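Local coordinates for phosphodiesterase (Pseudomonas aeruginosa, PDB 4G75), which binds magnesium and, as a colicin M-like bacteriocin, probably kills related bacteria by degrading the lipid-linked peptidoglycan precursor, at residues A12-G23 and Y39-V50. Sequence-based numbering, arbitrary orientation.
Sequences AGQGDFSAYNYG and YISKGQRDVAYV. With EDO (1,2-ethanediol), chain I.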
loop_
_atom_site.group_PDB
_atom_site.type_symbol
_atom_site.label_atom_id
_atom_site.label_comp_id
_atom_site.label_asym_id
_atom_site.label_seq_id
_atom_site.Cartn_x
_atom_site.Cartn_y
_atom_site.Cartn_z
ATOM N N ALA A 12 15.540 -9.104 -9.436
ATOM C CA ALA A 12 15.392 -8.112 -10.490
ATOM C C ALA A 12 16.626 -7.235 -10.660
ATOM O O ALA A 12 17.378 -7.001 -9.714
ATOM C CB ALA A 12 14.165 -7.245 -10.234
ATOM N N GLY A 13 16.814 -6.748 -11.880
ATOM C CA GLY A 13 17.911 -5.851 -12.194
ATOM C C GLY A 13 17.445 -4.714 -13.081
ATOM O O GLY A 13 16.331 -4.743 -13.600
ATOM N N GLN A 14 18.297 -3.707 -13.248
ATOM C CA GLN A 14 17.954 -2.531 -14.044
ATOM C C GLN A 14 17.420 -2.910 -15.420
ATOM O O GLN A 14 16.482 -2.294 -15.928
ATOM C CB GLN A 14 19.185 -1.637 -14.209
ATOM C CG GLN A 14 19.598 -0.901 -12.944
ATOM C CD GLN A 14 21.055 -0.473 -12.988
ATOM O OE1 GLN A 14 21.956 -1.313 -13.093
ATOM N NE2 GLN A 14 21.298 0.833 -12.910
ATOM N N GLY A 15 18.042 -3.918 -16.021
ATOM C CA GLY A 15 17.706 -4.352 -17.363
ATOM C C GLY A 15 16.334 -4.975 -17.506
ATOM O O GLY A 15 15.884 -5.225 -18.616
ATOM N N ASP A 16 15.661 -5.229 -16.387
ATOM C CA ASP A 16 14.290 -5.729 -16.445
ATOM C C ASP A 16 13.287 -4.636 -16.791
ATOM O O ASP A 16 12.141 -4.925 -17.141
ATOM C CB ASP A 16 13.890 -6.367 -15.117
ATOM C CG ASP A 16 14.530 -7.721 -14.915
ATOM O OD1 ASP A 16 14.501 -8.527 -15.867
ATOM O OD2 ASP A 16 15.041 -7.978 -13.804
ATOM N N PHE A 17 13.726 -3.385 -16.715
ATOM C CA PHE A 17 12.801 -2.265 -16.823
ATOM C C PHE A 17 12.953 -1.460 -18.102
ATOM O O PHE A 17 14.015 -0.934 -18.398
ATOM C CB PHE A 17 12.891 -1.407 -15.565
ATOM C CG PHE A 17 12.641 -2.196 -14.321
ATOM C CD1 PHE A 17 13.694 -2.660 -13.551
ATOM C CD2 PHE A 17 11.348 -2.540 -13.961
ATOM C CE1 PHE A 17 13.459 -3.424 -12.419
ATOM C CE2 PHE A 17 11.111 -3.301 -12.839
ATOM C CZ PHE A 17 12.164 -3.745 -12.066
ATOM N N SER A 18 11.858 -1.392 -18.848
ATOM C CA SER A 18 11.847 -0.788 -20.176
ATOM C C SER A 18 12.356 0.651 -20.179
ATOM O O SER A 18 13.021 1.084 -21.118
ATOM C CB SER A 18 10.438 -0.853 -20.763
ATOM O OG SER A 18 9.995 -2.199 -20.843
ATOM N N ALA A 19 12.038 1.396 -19.126
ATOM C CA ALA A 19 12.452 2.795 -19.073
ATOM C C ALA A 19 13.967 2.922 -18.967
ATOM O O ALA A 19 14.578 3.765 -19.624
ATOM C CB ALA A 19 11.758 3.523 -17.918
ATOM N N TYR A 20 14.567 2.085 -18.130
ATOM C CA TYR A 20 16.010 2.030 -18.011
ATOM C C TYR A 20 16.625 1.657 -19.357
ATOM O O TYR A 20 17.575 2.299 -19.810
ATOM C CB TYR A 20 16.429 1.030 -16.933
ATOM C CG TYR A 20 17.897 0.703 -16.969
ATOM C CD1 TYR A 20 18.820 1.466 -16.257
ATOM C CD2 TYR A 20 18.367 -0.359 -17.731
ATOM C CE1 TYR A 20 20.165 1.171 -16.295
ATOM C CE2 TYR A 20 19.714 -0.662 -17.779
ATOM C CZ TYR A 20 20.607 0.107 -17.066
ATOM O OH TYR A 20 21.942 -0.206 -17.124
ATOM N N ASN A 21 16.074 0.631 -20.002
ATOM C CA ASN A 21 16.586 0.206 -21.305
ATOM C C ASN A 21 16.504 1.313 -22.351
ATOM O O ASN A 21 17.380 1.428 -23.207
ATOM C CB ASN A 21 15.870 -1.056 -21.799
ATOM C CG ASN A 21 16.094 -2.239 -20.883
ATOM O OD1 ASN A 21 17.153 -2.367 -20.277
ATOM N ND2 ASN A 21 15.095 -3.109 -20.771
ATOM N N TYR A 22 15.453 2.125 -22.279
ATOM C CA TYR A 22 15.311 3.258 -23.183
ATOM C C TYR A 22 16.420 4.281 -22.936
ATOM O O TYR A 22 17.007 4.841 -23.873
ATOM C CB TYR A 22 13.936 3.911 -23.016
ATOM C CG TYR A 22 13.685 4.991 -24.037
ATOM C CD1 TYR A 22 13.253 4.674 -25.322
ATOM C CD2 TYR A 22 13.903 6.325 -23.729
ATOM C CE1 TYR A 22 13.027 5.663 -26.266
ATOM C CE2 TYR A 22 13.683 7.320 -24.671
ATOM C CZ TYR A 22 13.252 6.980 -25.937
ATOM O OH TYR A 22 13.032 7.968 -26.873
ATOM N N GLY A 23 16.701 4.525 -21.662
ATOM C CA GLY A 23 17.783 5.405 -21.279
ATOM C C GLY A 23 19.147 4.872 -21.678
ATOM O O GLY A 23 20.035 5.647 -22.041
ATOM N N TYR A 39 15.792 8.746 -17.319
ATOM C CA TYR A 39 15.383 7.400 -17.718
ATOM C C TYR A 39 16.228 6.331 -17.043
ATOM O O TYR A 39 15.698 5.335 -16.538
ATOM C CB TYR A 39 15.456 7.224 -19.230
ATOM C CG TYR A 39 14.210 7.674 -19.948
ATOM C CD1 TYR A 39 13.099 6.847 -20.020
ATOM C CD2 TYR A 39 14.146 8.919 -20.563
ATOM C CE1 TYR A 39 11.959 7.245 -20.677
ATOM C CE2 TYR A 39 13.008 9.325 -21.225
ATOM C CZ TYR A 39 11.917 8.482 -21.278
ATOM O OH TYR A 39 10.769 8.879 -21.929
ATOM N N ILE A 40 17.546 6.518 -17.062
ATOM C CA ILE A 40 18.440 5.563 -16.423
ATOM C C ILE A 40 18.093 5.414 -14.952
ATOM O O ILE A 40 18.080 4.301 -14.424
ATOM C CB ILE A 40 19.918 5.989 -16.547
ATOM C CG1 ILE A 40 20.386 5.833 -17.990
ATOM C CG2 ILE A 40 20.792 5.169 -15.607
ATOM C CD1 ILE A 40 20.385 4.396 -18.481
ATOM N N SER A 41 17.808 6.534 -14.294
ATOM C CA SER A 41 17.594 6.515 -12.855
ATOM C C SER A 41 16.379 5.659 -12.453
ATOM O O SER A 41 16.334 5.129 -11.346
ATOM C CB SER A 41 17.473 7.939 -12.282
ATOM O OG SER A 41 16.228 8.537 -12.617
ATOM N N LYS A 42 15.408 5.519 -13.350
ATOM C CA LYS A 42 14.216 4.715 -13.055
ATOM C C LYS A 42 14.551 3.246 -12.798
ATOM O O LYS A 42 13.863 2.562 -12.026
ATOM C CB LYS A 42 13.186 4.841 -14.187
ATOM C CG LYS A 42 12.699 6.269 -14.412
ATOM C CD LYS A 42 11.614 6.352 -15.491
ATOM C CE LYS A 42 11.381 7.814 -15.924
ATOM N NZ LYS A 42 10.879 8.663 -14.784
ATOM N N GLY A 43 15.615 2.763 -13.434
ATOM C CA GLY A 43 15.989 1.362 -13.320
ATOM C C GLY A 43 16.279 0.915 -11.897
ATOM O O GLY A 43 15.682 -0.050 -11.410
ATOM N N GLN A 44 17.187 1.608 -11.214
ATOM C CA GLN A 44 17.537 1.201 -9.859
ATOM C C GLN A 44 16.391 1.435 -8.873
ATOM O O GLN A 44 16.201 0.652 -7.938
ATOM C CB GLN A 44 18.816 1.885 -9.372
ATOM C CG GLN A 44 19.421 1.195 -8.158
ATOM C CD GLN A 44 19.697 -0.286 -8.405
ATOM O OE1 GLN A 44 19.940 -0.707 -9.541
ATOM N NE2 GLN A 44 19.668 -1.078 -7.342
ATOM N N ARG A 45 15.620 2.499 -9.076
ATOM C CA ARG A 45 14.463 2.703 -8.219
ATOM C C ARG A 45 13.460 1.571 -8.418
ATOM O O ARG A 45 12.912 1.045 -7.456
ATOM C CB ARG A 45 13.812 4.069 -8.456
ATOM C CG ARG A 45 14.711 5.262 -8.115
ATOM C CD ARG A 45 13.878 6.531 -7.879
ATOM N NE ARG A 45 13.062 6.858 -9.043
ATOM C CZ ARG A 45 13.500 7.547 -10.093
ATOM N NH1 ARG A 45 14.749 7.996 -10.121
ATOM N NH2 ARG A 45 12.694 7.784 -11.118
ATOM N N ASP A 46 13.229 1.185 -9.668
ATOM C CA ASP A 46 12.291 0.101 -9.954
ATOM C C ASP A 46 12.726 -1.211 -9.307
ATOM O O ASP A 46 11.893 -1.993 -8.844
ATOM C CB ASP A 46 12.137 -0.099 -11.466
ATOM C CG ASP A 46 11.334 1.002 -12.121
ATOM O OD1 ASP A 46 10.703 1.809 -11.397
ATOM O OD2 ASP A 46 11.325 1.050 -13.371
ATOM N N VAL A 47 14.033 -1.457 -9.289
ATOM C CA VAL A 47 14.563 -2.655 -8.647
ATOM C C VAL A 47 14.135 -2.685 -7.183
ATOM O O VAL A 47 13.748 -3.729 -6.654
ATOM C CB VAL A 47 16.102 -2.720 -8.756
ATOM C CG1 VAL A 47 16.671 -3.752 -7.772
ATOM C CG2 VAL A 47 16.512 -3.064 -10.186
ATOM N N ALA A 48 14.214 -1.535 -6.530
ATOM C CA ALA A 48 13.768 -1.431 -5.150
ATOM C C ALA A 48 12.261 -1.622 -5.058
ATOM O O ALA A 48 11.785 -2.391 -4.230
ATOM C CB ALA A 48 14.180 -0.085 -4.551
ATOM N N TYR A 49 11.517 -0.944 -5.928
ATOM C CA TYR A 49 10.054 -0.977 -5.861
ATOM C C TYR A 49 9.474 -2.389 -5.989
ATOM O O TYR A 49 8.518 -2.743 -5.272
ATOM C CB TYR A 49 9.419 -0.048 -6.908
ATOM C CG TYR A 49 9.622 1.439 -6.674
ATOM C CD1 TYR A 49 9.406 2.005 -5.424
ATOM C CD2 TYR A 49 9.992 2.282 -7.723
ATOM C CE1 TYR A 49 9.567 3.353 -5.210
ATOM C CE2 TYR A 49 10.161 3.644 -7.524
ATOM C CZ TYR A 49 9.946 4.175 -6.267
ATOM O OH TYR A 49 10.111 5.519 -6.046
ATOM N N VAL A 50 10.034 -3.200 -6.887
ATOM C CA VAL A 50 9.459 -4.523 -7.115
ATOM C C VAL A 50 9.585 -5.441 -5.897
ATOM O O VAL A 50 8.942 -6.480 -5.844
ATOM C CB VAL A 50 10.006 -5.237 -8.382
ATOM C CG1 VAL A 50 9.680 -4.441 -9.637
ATOM C CG2 VAL A 50 11.509 -5.502 -8.259
HETATM C C1 EDO I . 21.489 -4.046 -11.695
HETATM O O1 EDO I . 21.180 -4.064 -13.096
HETATM C C2 EDO I . 20.245 -3.633 -10.919
HETATM O O2 EDO I . 20.541 -3.498 -9.524
HETATM O O HOH W 1 19.394 2.912 -12.569
#
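The Phe17 ring lies with one face over the CB of Asp46. Asp46 CB sits 3.4 Å from the centroid of the Phe17 ring, almost on the ring normal, a CH-pi contact. The ring's edge is met by Val50, whose CG1 comes within 3.5 Å of Phe17 CZ. Val47 CG2 adds an apolar touch at Phe17 CE1. With CG anti to its carbonyl carbon (chi1 -56°), Phe17 lays its ring along helix 34-49; Asp16 CB lies over the opposite face, offset toward the rim. Further along, Tyr20 CB rests on Gly43 CA at 3.7 Å, where Gly43 has no side chain to hold the helices apart. Tyr20 CE1 reaches Ile40 CD1, and Gln14 CB sits over the centre of the Tyr20 ring. At the far end Tyr22 turns its edge to the face of Tyr39, an edge-to-face pair with centroids 4.9 Å apart and planes at 51°. Gly23 lets the backbones close in there, its CA 3.6 Å from Tyr39 CB.

Helices 18-24 and 34-49 form a near-antiparallel helical hairpin in the helical part of the chain, away from the magnesium site. The axes of their segments 18-23 and 39-49 approach to 6.9 Å at an angle of 147°, and glycines on both helices allow this close fit.

Polar bridges line the Gln14 side. One water accepts from Gln14 NE2 and Gln44 N and donates to Ile40 O. An ethanediol, probably from the crystallisation liquor, links the two glutamines: its O1 accepts from Gln14 N and donates to Gln14 OE1, and its O2 donates to Gln44 OE1. Behind them, Asp16 OD2 takes the N-H of Gly13 (2.9 Å) and Asn21 ND2 bonds to Gly15 O, tying the turn to the helix that follows. Helix 106-113 backs this region through Asn111, which touches Phe17, and Met110, which touches Asp46. Lys42 packs its CD on Ala19 CB and sends its amine to a salt bridge with Glu84.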